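Local coordinates for NO-binding heme-dependent sensor protein (Shewanella oneidensis, PDB 4U9J), which probably senses nitric oxide through a bound heme, represented here by manganese protoporphyrin IX, and also holds a zinc ion, at residues 138-143 with 159-164; 130-135 with 170-175; 3-8 with 75-80. The protein carries 3 engineered substitutions. All coordinates share one frame; numbering follows the deposited sequence.

Contact 1 of 3, residues 138-143 with 159-164. With ZN (zinc ion), chain D; MNH (manganese protoporphyrin IX), chain C.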
loop_
_atom_site.group_PDB
_atom_site.type_symbol
_atom_site.label_atom_id
_atom_site.label_comp_id
_atom_site.label_asym_id
_atom_site.label_seq_id
_atom_site.Cartn_x
_atom_site.Cartn_y
_atom_site.Cartn_z
ATOM N N LEU A 138 -5.471 7.473 1.241
ATOM C CA LEU A 138 -5.167 6.199 0.568
ATOM C C LEU A 138 -5.329 4.996 1.537
ATOM O O LEU A 138 -4.527 4.060 1.518
ATOM C CB LEU A 138 -3.740 6.258 -0.011
ATOM C CG LEU A 138 -3.653 7.054 -1.318
ATOM C CD1 LEU A 138 -2.169 7.348 -1.745
ATOM C CD2 LEU A 138 -4.370 6.239 -2.437
ATOM N N CYS A 139 -6.342 5.055 2.415
ATOM C CA CYS A 139 -6.566 4.000 3.417
ATOM C C CYS A 139 -6.839 2.657 2.751
ATOM O O CYS A 139 -6.577 1.639 3.341
ATOM C CB CYS A 139 -7.749 4.332 4.338
ATOM S SG CYS A 139 -9.257 4.807 3.365
ATOM N N PHE A 140 -7.374 2.657 1.540
ATOM C CA PHE A 140 -7.612 1.411 0.870
ATOM C C PHE A 140 -6.325 0.845 0.290
ATOM O O PHE A 140 -6.189 -0.373 0.170
ATOM C CB PHE A 140 -8.688 1.556 -0.197
ATOM C CG PHE A 140 -10.079 1.703 0.402
ATOM C CD1 PHE A 140 -10.799 0.575 0.772
ATOM C CD2 PHE A 140 -10.634 2.945 0.654
ATOM C CE1 PHE A 140 -12.095 0.682 1.356
ATOM C CE2 PHE A 140 -11.919 3.046 1.241
ATOM C CZ PHE A 140 -12.634 1.909 1.591
ATOM N N CYS A 141 -5.394 1.719 -0.075
ATOM C CA CYS A 141 -4.055 1.273 -0.406
ATOM C C CYS A 141 -3.448 0.645 0.824
ATOM O O CYS A 141 -2.828 -0.354 0.720
ATOM C CB CYS A 141 -3.151 2.419 -0.913
ATOM S SG CYS A 141 -1.605 1.810 -1.589
ATOM N N ALA A 142 -3.685 1.228 2.003
ATOM C CA ALA A 142 -3.168 0.648 3.237
ATOM C C ALA A 142 -3.756 -0.702 3.553
ATOM O O ALA A 142 -3.000 -1.568 4.001
ATOM C CB ALA A 142 -3.412 1.569 4.410
ATOM N N GLU A 143 -5.103 -0.878 3.333
ATOM C CA GLU A 143 -5.699 -2.212 3.480
ATOM C C GLU A 143 -4.996 -3.232 2.619
ATOM O O GLU A 143 -4.625 -4.292 3.071
ATOM C CB GLU A 143 -7.215 -2.265 3.127
ATOM C CG GLU A 143 -8.058 -1.909 4.249
ATOM C CD GLU A 143 -9.508 -2.377 4.065
ATOM O OE1 GLU A 143 -10.338 -1.607 4.547
ATOM O OE2 GLU A 143 -9.778 -3.433 3.510
ATOM N N ILE A 159 -9.867 -7.358 8.077
ATOM C CA ILE A 159 -9.824 -5.946 8.451
ATOM C C ILE A 159 -11.255 -5.357 8.482
ATOM O O ILE A 159 -12.014 -5.528 7.554
ATOM C CB ILE A 159 -8.963 -5.146 7.482
ATOM C CG1 ILE A 159 -7.532 -5.727 7.458
ATOM C CG2 ILE A 159 -8.973 -3.686 7.889
ATOM C CD1 ILE A 159 -6.623 -5.034 6.408
ATOM N N SER A 160 -11.562 -4.661 9.569
ATOM C CA SER A 160 -12.734 -3.759 9.718
ATOM C C SER A 160 -12.295 -2.334 9.657
ATOM O O SER A 160 -11.290 -1.944 10.266
ATOM C CB SER A 160 -13.458 -3.969 11.047
ATOM O OG SER A 160 -13.627 -5.344 11.248
ATOM N N HIS A 161 -13.040 -1.562 8.897
ATOM C CA HIS A 161 -12.668 -0.219 8.499
ATOM C C HIS A 161 -13.913 0.684 8.628
ATOM O O HIS A 161 -14.469 1.127 7.629
ATOM C CB HIS A 161 -12.170 -0.308 7.075
ATOM C CG HIS A 161 -11.544 0.928 6.527
ATOM N ND1 HIS A 161 -10.832 0.896 5.356
ATOM C CD2 HIS A 161 -11.578 2.222 6.910
ATOM C CE1 HIS A 161 -10.401 2.110 5.059
ATOM N NE2 HIS A 161 -10.835 2.940 5.991
ATOM N N ASP A 162 -14.363 0.888 9.861
ATOM C CA ASP A 162 -15.649 1.561 10.097
ATOM C C ASP A 162 -15.580 3.021 10.516
ATOM O O ASP A 162 -16.570 3.651 10.583
ATOM C CB ASP A 162 -16.465 0.792 11.140
ATOM C CG ASP A 162 -16.741 -0.647 10.707
ATOM O OD1 ASP A 162 -17.080 -0.820 9.512
ATOM O OD2 ASP A 162 -16.560 -1.592 11.524
ATOM N N THR A 163 -14.406 3.550 10.751
ATOM C CA THR A 163 -14.133 4.986 10.836
ATOM C C THR A 163 -13.254 5.250 9.654
ATOM O O THR A 163 -12.235 4.532 9.472
ATOM C CB THR A 163 -13.384 5.342 12.105
ATOM O OG1 THR A 163 -14.172 4.895 13.196
ATOM C CG2 THR A 163 -13.124 6.802 12.272
ATOM N N CYS A 164 -13.630 6.241 8.826
ATOM C CA CYS A 164 -12.916 6.445 7.560
ATOM C C CYS A 164 -12.988 7.907 7.173
ATOM O O CYS A 164 -14.003 8.608 7.394
ATOM C CB CYS A 164 -13.490 5.527 6.468
ATOM S SG CYS A 164 -12.715 5.743 4.872
HETATM ZN ZN ZN D . -10.557 4.859 5.341
HETATM MN MN MNH C . 4.515 2.594 3.171
HETATM C CHA MNH C . 3.767 5.014 1.135
HETATM C CHB MNH C . 1.416 2.366 4.117
HETATM C CHC MNH C . 4.934 -0.678 4.053
HETATM C CHD MNH C . 7.509 2.381 1.777
HETATM N NA MNH C . 2.768 3.686 2.702
HETATM C C1A MNH C . 2.602 4.654 1.749
HETATM C C2A MNH C . 1.172 4.972 1.602
HETATM C C3A MNH C . 0.454 4.125 2.390
HETATM C C4A MNH C . 1.480 3.341 3.094
HETATM C CMA MNH C . -1.034 3.917 2.618
HETATM C CAA MNH C . 0.692 6.005 0.557
HETATM C CBA MNH C . 0.702 7.470 1.006
HETATM C CGA MNH C . -0.269 8.009 2.027
HETATM O O1A MNH C . -0.159 9.178 2.464
HETATM O O2A MNH C . -1.118 7.152 2.397
HETATM N NB MNH C . 3.419 1.100 4.322
HETATM C C1B MNH C . 2.007 1.143 4.536
HETATM C C2B MNH C . 1.421 -0.010 5.200
HETATM C C3B MNH C . 2.567 -0.765 5.133
HETATM C C4B MNH C . 3.730 -0.194 4.521
HETATM C CMB MNH C . -0.030 -0.114 5.716
HETATM C CAB MNH C . 2.674 -2.161 5.592
HETATM C CBB MNH C . 1.774 -3.301 5.624
HETATM N NC MNH C . 6.043 1.025 2.934
HETATM C C1C MNH C . 6.049 -0.299 3.388
HETATM C C2C MNH C . 7.269 -1.046 3.064
HETATM C C3C MNH C . 7.958 -0.113 2.413
HETATM C C4C MNH C . 7.260 1.137 2.339
HETATM C CMC MNH C . 7.572 -2.528 3.381
HETATM C CAC MNH C . 9.306 -0.274 1.833
HETATM C CBC MNH C . 10.464 -0.136 2.652
HETATM N ND MNH C . 5.683 3.704 1.854
HETATM C C1D MNH C . 6.910 3.520 1.255
HETATM C C2D MNH C . 7.227 4.504 0.169
HETATM C C3D MNH C . 6.067 5.219 0.046
HETATM C C4D MNH C . 5.120 4.706 0.989
HETATM C CMD MNH C . 8.536 4.535 -0.540
HETATM C CAD MNH C . 5.774 6.365 -0.904
HETATM C CBD MNH C . 6.212 7.718 -0.383
HETATM C CGD MNH C . 6.014 8.814 -1.438
HETATM O O1D MNH C . 5.454 8.506 -2.509
HETATM O O2D MNH C . 6.439 10.018 -1.293
#
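The contact is three quarters of a zinc site built from three cysteines and one histidine: C139 SG, at the start of helix 139-152, and H161 NE2 and C164 SG, from residues 159-164, all bind the metal, and C172 supplies the fourth ligand. H161 NE2 lies 2.0 Å from the zinc and C139 SG 2.4 Å. With its CG anti to the backbone N (chi1 -171°), the imidazole extends toward helix 139-152 and the metal. Its other nitrogen is held by a second-shell residue: H161 ND1 donates to E143 OE1 at 2.7 Å, on the anti lone pair of the oxygen and in the plane of the ring. With one nitrogen on metal and the other on a carboxylate, the ring has little freedom to turn, and the negative charge probably makes NE2 a stronger donor to zinc. The carboxylate itself is twisted 54° from the imidazole; its other oxygen, E143 OE2, has a weak, long ion pair with K67. F140 comes in beside the site, tilted against the imidazole, with H161 CE1 over the centre of its ring. Alongside E143, I159 runs in the opposite direction, its CD1 4.1 Å from E143 CG.

Contact 2 of 3, residues 130-135 with 170-175. With ZN (zinc ion), chain D; MNH (manganese protoporphyrin IX), chain C.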
loop_
_atom_site.group_PDB
_atom_site.type_symbol
_atom_site.label_atom_id
_atom_site.label_comp_id
_atom_site.label_asym_id
_atom_site.label_seq_id
_atom_site.Cartn_x
_atom_site.Cartn_y
_atom_site.Cartn_z
ATOM N N LEU A 130 -5.058 -0.227 13.975
ATOM C CA LEU A 130 -4.172 0.629 13.226
ATOM C C LEU A 130 -4.862 1.945 12.811
ATOM O O LEU A 130 -5.790 1.947 12.026
ATOM C CB LEU A 130 -3.673 -0.136 12.007
ATOM C CG LEU A 130 -2.428 0.469 11.340
ATOM C CD1 LEU A 130 -1.236 0.259 12.248
ATOM C CD2 LEU A 130 -2.062 -0.185 10.008
ATOM N N ARG A 131 -4.434 3.067 13.368
ATOM C CA ARG A 131 -4.944 4.391 13.027
ATOM C C ARG A 131 -4.137 5.005 11.893
ATOM O O ARG A 131 -2.920 5.130 11.987
ATOM C CB ARG A 131 -4.906 5.295 14.240
ATOM C CG ARG A 131 -5.701 6.626 14.146
ATOM C CD ARG A 131 -5.568 7.414 15.462
ATOM N NE ARG A 131 -6.363 8.640 15.542
ATOM C CZ ARG A 131 -6.028 9.745 14.884
ATOM N NH1 ARG A 131 -4.987 9.724 14.062
ATOM N NH2 ARG A 131 -6.763 10.831 14.972
ATOM N N TYR A 132 -4.829 5.397 10.827
ATOM C CA TYR A 132 -4.230 5.928 9.606
ATOM C C TYR A 132 -4.759 7.333 9.383
ATOM O O TYR A 132 -5.956 7.584 9.524
ATOM C CB TYR A 132 -4.599 5.046 8.419
ATOM C CG TYR A 132 -4.304 5.628 7.065
ATOM C CD1 TYR A 132 -5.215 6.455 6.418
ATOM C CD2 TYR A 132 -3.127 5.350 6.409
ATOM C CE1 TYR A 132 -4.923 6.991 5.166
ATOM C CE2 TYR A 132 -2.862 5.860 5.140
ATOM C CZ TYR A 132 -3.736 6.691 4.537
ATOM O OH TYR A 132 -3.493 7.219 3.269
ATOM N N SER A 133 -3.882 8.209 8.940
ATOM C CA SER A 133 -4.180 9.612 8.706
ATOM C C SER A 133 -3.330 10.088 7.528
ATOM O O SER A 133 -2.137 9.918 7.569
ATOM C CB SER A 133 -3.833 10.419 9.931
ATOM O OG SER A 133 -4.713 11.439 9.914
ATOM N N SER A 134 -3.922 10.683 6.500
ATOM C CA SER A 134 -3.142 11.234 5.391
ATOM C C SER A 134 -4.005 12.143 4.535
ATOM O O SER A 134 -5.128 11.798 4.258
ATOM C CB SER A 134 -2.582 10.134 4.504
ATOM O OG SER A 134 -2.082 10.644 3.273
ATOM N N PRO A 135 -3.449 13.268 4.031
ATOM C CA PRO A 135 -4.266 14.148 3.177
ATOM C C PRO A 135 -4.527 13.468 1.811
ATOM O O PRO A 135 -5.354 13.886 1.033
ATOM C CB PRO A 135 -3.388 15.406 3.033
ATOM C CG PRO A 135 -1.944 14.785 3.126
ATOM C CD PRO A 135 -2.059 13.758 4.172
ATOM N N ASP A 170 -11.430 12.554 10.450
ATOM C CA ASP A 170 -10.069 13.004 10.129
ATOM C C ASP A 170 -8.992 11.905 10.220
ATOM O O ASP A 170 -7.799 12.172 10.156
ATOM C CB ASP A 170 -9.676 14.143 11.029
ATOM C CG ASP A 170 -9.565 13.748 12.495
ATOM O OD1 ASP A 170 -9.725 12.545 12.918
ATOM O OD2 ASP A 170 -9.325 14.711 13.259
ATOM N N HIS A 171 -9.426 10.660 10.317
ATOM C CA HIS A 171 -8.506 9.517 10.295
ATOM C C HIS A 171 -9.355 8.280 9.949
ATOM O O HIS A 171 -10.624 8.340 9.975
ATOM C CB HIS A 171 -7.851 9.358 11.639
ATOM C CG HIS A 171 -8.817 8.980 12.723
ATOM N ND1 HIS A 171 -9.631 9.901 13.363
ATOM C CD2 HIS A 171 -9.148 7.771 13.244
ATOM C CE1 HIS A 171 -10.384 9.277 14.252
ATOM N NE2 HIS A 171 -10.125 7.987 14.190
ATOM N N CYS A 172 -8.700 7.176 9.615
ATOM C CA CYS A 172 -9.361 5.877 9.539
ATOM C C CYS A 172 -8.898 4.951 10.666
ATOM O O CYS A 172 -7.760 5.055 11.115
ATOM C CB CYS A 172 -9.084 5.236 8.190
ATOM S SG CYS A 172 -9.388 6.221 6.725
ATOM N N MET A 173 -9.784 4.071 11.139
ATOM C CA MET A 173 -9.412 3.019 12.058
ATOM C C MET A 173 -9.502 1.689 11.310
ATOM O O MET A 173 -10.556 1.337 10.790
ATOM C CB MET A 173 -10.303 2.995 13.298
ATOM C CG MET A 173 -10.027 4.123 14.291
ATOM S SD MET A 173 -8.331 4.253 14.993
ATOM C CE MET A 173 -8.049 2.651 15.703
ATOM N N LEU A 174 -8.388 0.977 11.221
ATOM C CA LEU A 174 -8.355 -0.366 10.631
ATOM C C LEU A 174 -8.148 -1.355 11.739
ATOM O O LEU A 174 -7.106 -1.393 12.355
ATOM C CB LEU A 174 -7.254 -0.518 9.582
ATOM C CG LEU A 174 -7.546 0.046 8.190
ATOM C CD1 LEU A 174 -8.001 1.375 8.241
ATOM C CD2 LEU A 174 -6.270 0.168 7.393
ATOM N N ILE A 175 -9.149 -2.160 11.989
ATOM C CA ILE A 175 -9.081 -3.095 13.078
ATOM C C ILE A 175 -8.703 -4.409 12.405
ATOM O O ILE A 175 -9.494 -4.976 11.650
ATOM C CB ILE A 175 -10.397 -3.216 13.879
ATOM C CG1 ILE A 175 -10.883 -1.845 14.419
ATOM C CG2 ILE A 175 -10.182 -4.184 15.022
ATOM C CD1 ILE A 175 -9.885 -1.098 15.319
HETATM ZN ZN ZN D . -10.557 4.859 5.341
HETATM MN MN MNH C . 4.515 2.594 3.171
HETATM C CHA MNH C . 3.767 5.014 1.135
HETATM C CHB MNH C . 1.416 2.366 4.117
HETATM C CHC MNH C . 4.934 -0.678 4.053
HETATM C CHD MNH C . 7.509 2.381 1.777
HETATM N NA MNH C . 2.768 3.686 2.702
HETATM C C1A MNH C . 2.602 4.654 1.749
HETATM C C2A MNH C . 1.172 4.972 1.602
HETATM C C3A MNH C . 0.454 4.125 2.390
HETATM C C4A MNH C . 1.480 3.341 3.094
HETATM C CMA MNH C . -1.034 3.917 2.618
HETATM C CAA MNH C . 0.692 6.005 0.557
HETATM C CBA MNH C . 0.702 7.470 1.006
HETATM C CGA MNH C . -0.269 8.009 2.027
HETATM O O1A MNH C . -0.159 9.178 2.464
HETATM O O2A MNH C . -1.118 7.152 2.397
HETATM N NB MNH C . 3.419 1.100 4.322
HETATM C C1B MNH C . 2.007 1.143 4.536
HETATM C C2B MNH C . 1.421 -0.010 5.200
HETATM C C3B MNH C . 2.567 -0.765 5.133
HETATM C C4B MNH C . 3.730 -0.194 4.521
HETATM C CMB MNH C . -0.030 -0.114 5.716
HETATM C CAB MNH C . 2.674 -2.161 5.592
HETATM C CBB MNH C . 1.774 -3.301 5.624
HETATM N NC MNH C . 6.043 1.025 2.934
HETATM C C1C MNH C . 6.049 -0.299 3.388
HETATM C C2C MNH C . 7.269 -1.046 3.064
HETATM C C3C MNH C . 7.958 -0.113 2.413
HETATM C C4C MNH C . 7.260 1.137 2.339
HETATM C CMC MNH C . 7.572 -2.528 3.381
HETATM C CAC MNH C . 9.306 -0.274 1.833
HETATM C CBC MNH C . 10.464 -0.136 2.652
HETATM N ND MNH C . 5.683 3.704 1.854
HETATM C C1D MNH C . 6.910 3.520 1.255
HETATM C C2D MNH C . 7.227 4.504 0.169
HETATM C C3D MNH C . 6.067 5.219 0.046
HETATM C C4D MNH C . 5.120 4.706 0.989
HETATM C CMD MNH C . 8.536 4.535 -0.540
HETATM C CAD MNH C . 5.774 6.365 -0.904
HETATM C CBD MNH C . 6.212 7.718 -0.383
HETATM C CGD MNH C . 6.014 8.814 -1.438
HETATM O O1D MNH C . 5.454 8.506 -2.509
HETATM O O2D MNH C . 6.439 10.018 -1.293
#
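L130 to S133 and C172 to I175 run as neighbouring antiparallel strands, with L130-L174 and Y132-C172 as hydrogen-bonded pairs, each closed by two N-H...O bonds, and R131-M173 as the non-hydrogen-bonded pair between them. Side chains therefore alternate. L130, Y132, C172 and L174 share one face, R131 and M173 the other.

The first face serves both the zinc site and the porphyrin. C172 SG binds the zinc at 2.3 Å and also sits 4.2 Å from Y132 CD1, oblique to the ring. With its CG anti to the backbone N (chi1 167°), Y132 reaches out to the porphyrin, where its OH donates to propionate O2A at 2.5 Å. The same hydroxyl accepts the backbone N-H of L138. S134 OG donates to the propionate's other oxygen, O1A, also at 2.5 Å. With R136, these two make up the Tyr-x-Ser-x-Arg heme-binding motif of the H-NOX family.

On the other face the extended R131 chain lays its guanidinium flat on the H171 imidazole, centres 3.9 Å apart and planes 13° from parallel. H171 is held in turn by D170: ND1 donates to OD1 at 2.7 Å, in the plane of the ring and nearly straight (178°). R131 NH2 is 4.0 Å from that same D170 OD1, a long salt bridge of charges alone, since no N-H points at the oxygen. S133 OG adds a weak bond to D170 O.

These are the two middle strands of a four-stranded sheet: R131 bonds through its backbone to N119 of strand 117-123, and M173 and I175 bond to strand 156-163, while L130 and L174 both pack on L146 of helix 139-152.

Contact 3 of 3, residues 3-8 with 75-80. With MNH (manganese protoporphyrin IX), chain C.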
loop_
_atom_site.group_PDB
_atom_site.type_symbol
_atom_site.label_atom_id
_atom_site.label_comp_id
_atom_site.label_asym_id
_atom_site.label_seq_id
_atom_site.Cartn_x
_atom_site.Cartn_y
_atom_site.Cartn_z
ATOM N N GLY A 3 8.596 7.742 -7.601
ATOM C CA GLY A 3 8.685 6.935 -8.801
ATOM C C GLY A 3 8.477 5.462 -8.499
ATOM O O GLY A 3 7.859 4.764 -9.302
ATOM N N ILE A 4 8.986 4.992 -7.364
ATOM C CA ILE A 4 8.884 3.599 -7.080
ATOM C C ILE A 4 7.431 3.126 -7.055
ATOM O O ILE A 4 7.151 2.002 -7.503
ATOM C CB ILE A 4 9.532 3.215 -5.763
ATOM C CG1 ILE A 4 9.334 1.712 -5.523
ATOM C CG2 ILE A 4 8.956 4.008 -4.622
ATOM C CD1 ILE A 4 10.326 1.147 -4.721
ATOM N N ILE A 5 6.499 3.978 -6.609
ATOM C CA ILE A 5 5.106 3.585 -6.596
ATOM C C ILE A 5 4.595 3.378 -8.044
ATOM O O ILE A 5 3.894 2.390 -8.353
ATOM C CB ILE A 5 4.233 4.608 -5.879
ATOM C CG1 ILE A 5 4.786 4.865 -4.481
ATOM C CG2 ILE A 5 2.761 4.144 -5.862
ATOM C CD1 ILE A 5 4.964 3.659 -3.586
ATOM N N PHE A 6 4.926 4.318 -8.915
ATOM C CA PHE A 6 4.650 4.201 -10.339
ATOM C C PHE A 6 5.327 2.989 -10.987
ATOM O O PHE A 6 4.793 2.422 -11.935
ATOM C CB PHE A 6 5.127 5.456 -11.096
ATOM C CG PHE A 6 4.359 6.714 -10.765
ATOM C CD1 PHE A 6 4.731 7.488 -9.689
ATOM C CD2 PHE A 6 3.290 7.142 -11.567
ATOM C CE1 PHE A 6 4.051 8.654 -9.398
ATOM C CE2 PHE A 6 2.596 8.289 -11.269
ATOM C CZ PHE A 6 2.946 9.035 -10.195
ATOM N N ASN A 7 6.545 2.644 -10.560
ATOM C CA ASN A 7 7.214 1.513 -11.177
ATOM C C ASN A 7 6.525 0.186 -10.827
ATOM O O ASN A 7 6.385 -0.691 -11.659
ATOM C CB ASN A 7 8.678 1.409 -10.758
ATOM C CG ASN A 7 9.514 2.635 -11.096
ATOM O OD1 ASN A 7 10.446 2.930 -10.339
ATOM N ND2 ASN A 7 9.261 3.298 -12.226
ATOM N N VAL A 8 6.121 0.045 -9.572
ATOM C CA VAL A 8 5.318 -1.120 -9.136
ATOM C C VAL A 8 3.953 -1.132 -9.854
ATOM O O VAL A 8 3.508 -2.187 -10.290
ATOM C CB VAL A 8 5.121 -1.163 -7.608
ATOM C CG1 VAL A 8 4.290 -2.371 -7.215
ATOM C CG2 VAL A 8 6.479 -1.280 -6.920
ATOM N N ASN A 75 4.568 -6.512 -2.126
ATOM C CA ASN A 75 5.657 -7.348 -2.584
ATOM C C ASN A 75 6.644 -6.533 -3.431
ATOM O O ASN A 75 7.846 -6.778 -3.420
ATOM C CB ASN A 75 5.105 -8.525 -3.364
ATOM C CG ASN A 75 6.193 -9.427 -3.918
ATOM O OD1 ASN A 75 7.191 -9.782 -3.222
ATOM N ND2 ASN A 75 6.041 -9.800 -5.212
ATOM N N GLY A 76 6.125 -5.530 -4.130
ATOM C CA GLY A 76 6.967 -4.627 -4.912
ATOM C C GLY A 76 7.905 -3.840 -4.023
ATOM O O GLY A 76 9.087 -3.751 -4.332
ATOM N N LEU A 77 7.419 -3.405 -2.870
ATOM C CA LEU A 77 8.228 -2.691 -1.915
ATOM C C LEU A 77 9.157 -3.662 -1.180
ATOM O O LEU A 77 10.374 -3.360 -1.044
ATOM C CB LEU A 77 7.365 -1.909 -0.926
ATOM C CG LEU A 77 6.562 -0.713 -1.481
ATOM C CD1 LEU A 77 5.520 -0.218 -0.451
ATOM C CD2 LEU A 77 7.457 0.430 -1.919
ATOM N N ALA A 78 8.659 -4.835 -0.775
ATOM C CA ALA A 78 9.497 -5.767 -0.025
ATOM C C ALA A 78 10.617 -6.270 -0.892
ATOM O O ALA A 78 11.682 -6.550 -0.401
ATOM C CB ALA A 78 8.727 -6.943 0.533
ATOM N N SER A 79 10.405 -6.396 -2.184
ATOM C CA SER A 79 11.454 -6.942 -2.973
ATOM C C SER A 79 12.480 -5.824 -3.327
ATOM O O SER A 79 13.599 -6.128 -3.588
ATOM C CB SER A 79 10.910 -7.648 -4.215
ATOM O OG SER A 79 10.497 -6.694 -5.136
ATOM N N ARG A 80 12.103 -4.564 -3.265
ATOM C CA ARG A 80 13.030 -3.504 -3.624
ATOM C C ARG A 80 13.730 -2.951 -2.378
ATOM O O ARG A 80 14.761 -2.295 -2.502
ATOM C CB ARG A 80 12.284 -2.415 -4.365
ATOM C CG ARG A 80 11.966 -2.782 -5.811
ATOM C CD ARG A 80 11.118 -1.697 -6.369
ATOM N NE ARG A 80 10.853 -1.782 -7.796
ATOM C CZ ARG A 80 9.952 -2.605 -8.303
ATOM N NH1 ARG A 80 9.350 -3.461 -7.476
ATOM N NH2 ARG A 80 9.710 -2.579 -9.623
HETATM MN MN MNH C . 4.515 2.594 3.171
HETATM C CHA MNH C . 3.767 5.014 1.135
HETATM C CHB MNH C . 1.416 2.366 4.117
HETATM C CHC MNH C . 4.934 -0.678 4.053
HETATM C CHD MNH C . 7.509 2.381 1.777
HETATM N NA MNH C . 2.768 3.686 2.702
HETATM C C1A MNH C . 2.602 4.654 1.749
HETATM C C2A MNH C . 1.172 4.972 1.602
HETATM C C3A MNH C . 0.454 4.125 2.390
HETATM C C4A MNH C . 1.480 3.341 3.094
HETATM C CMA MNH C . -1.034 3.917 2.618
HETATM C CAA MNH C . 0.692 6.005 0.557
HETATM C CBA MNH C . 0.702 7.470 1.006
HETATM C CGA MNH C . -0.269 8.009 2.027
HETATM O O1A MNH C . -0.159 9.178 2.464
HETATM O O2A MNH C . -1.118 7.152 2.397
HETATM N NB MNH C . 3.419 1.100 4.322
HETATM C C1B MNH C . 2.007 1.143 4.536
HETATM C C2B MNH C . 1.421 -0.010 5.200
HETATM C C3B MNH C . 2.567 -0.765 5.133
HETATM C C4B MNH C . 3.730 -0.194 4.521
HETATM C CMB MNH C . -0.030 -0.114 5.716
HETATM C CAB MNH C . 2.674 -2.161 5.592
HETATM C CBB MNH C . 1.774 -3.301 5.624
HETATM N NC MNH C . 6.043 1.025 2.934
HETATM C C1C MNH C . 6.049 -0.299 3.388
HETATM C C2C MNH C . 7.269 -1.046 3.064
HETATM C C3C MNH C . 7.958 -0.113 2.413
HETATM C C4C MNH C . 7.260 1.137 2.339
HETATM C CMC MNH C . 7.572 -2.528 3.381
HETATM C CAC MNH C . 9.306 -0.274 1.833
HETATM C CBC MNH C . 10.464 -0.136 2.652
HETATM N ND MNH C . 5.683 3.704 1.854
HETATM C C1D MNH C . 6.910 3.520 1.255
HETATM C C2D MNH C . 7.227 4.504 0.169
HETATM C C3D MNH C . 6.067 5.219 0.046
HETATM C C4D MNH C . 5.120 4.706 0.989
HETATM C CMD MNH C . 8.536 4.535 -0.540
HETATM C CAD MNH C . 5.774 6.365 -0.904
HETATM C CBD MNH C . 6.212 7.718 -0.383
HETATM C CGD MNH C . 6.014 8.814 -1.438
HETATM O O1D MNH C . 5.454 8.506 -2.509
HETATM O O2D MNH C . 6.439 10.018 -1.293
#
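I4, I5 and V8 of helix 3-17 meet G76, L77 and R80 where that helix passes the last turns of helix 62-80, part of the helical wall of the H-NOX heme pocket. The two short helical segments run at 118° to each other, their axes coming within 10.1 Å.

Apolar packing carries the buried side. L77 CD2 lies 4.1 Å from I4 CD1 and is also approached by the end of I5. The other methyl of the leucine faces the cofactor: L77 CD1 is 3.6 Å from the porphyrin atom C4C, and I5 CD1 lies 3.9 Å from CAD at the base of a propionate. This is probably the distal face, across the ring from the axial ligand H103. An alanine at L77 keeps CB by the ring but removes both methyls, which would probably uncover the porphyrin around NC and C4C and take from I4 CD1 and I5 CD1 the leucine methyl they share. Close backbone approach comes at V8 and G76, whose CA atoms are 5.7 Å apart. G76 has no side chain, and V8 CG2 rests against its CA.

The charged element is R80, modelled in two conformers, so its contacts hold for one of them. In that one the extended chain slides past I4 and V8 the opposite way, with V8 CG2 over one face of the guanidinium. D11, about a turn beyond V8 on helix 3-17, takes R80 NH2 in a salt bridge. At the other terminal nitrogen, R80 NH1 donates back to G76 O at 3.2 Å, approaching from above the carbonyl plane, while that oxygen lies in the plane of the guanidinium.

How the contacts relate
Contact 3 comes first along the chain and closes before the others open; contact 1 then lies within the span bridged by contact 2. Contacts 1 and 2 are neighbours, their centres about 7 Å apart: strands 156-163 and 172-180 lie side by side in the one sheet, and both contacts supply ligands to the same zinc, so the metal ties helix 139-152 to that sheet. Contact 3 belongs to the helical part, on the opposite side of the chain's centre, with its centre about 21 Å from that of contact 1 and 23 Å from that of contact 2. The porphyrin lies between and touches all three, the common element joining the N-terminal helices and the sheet with helix 139-152.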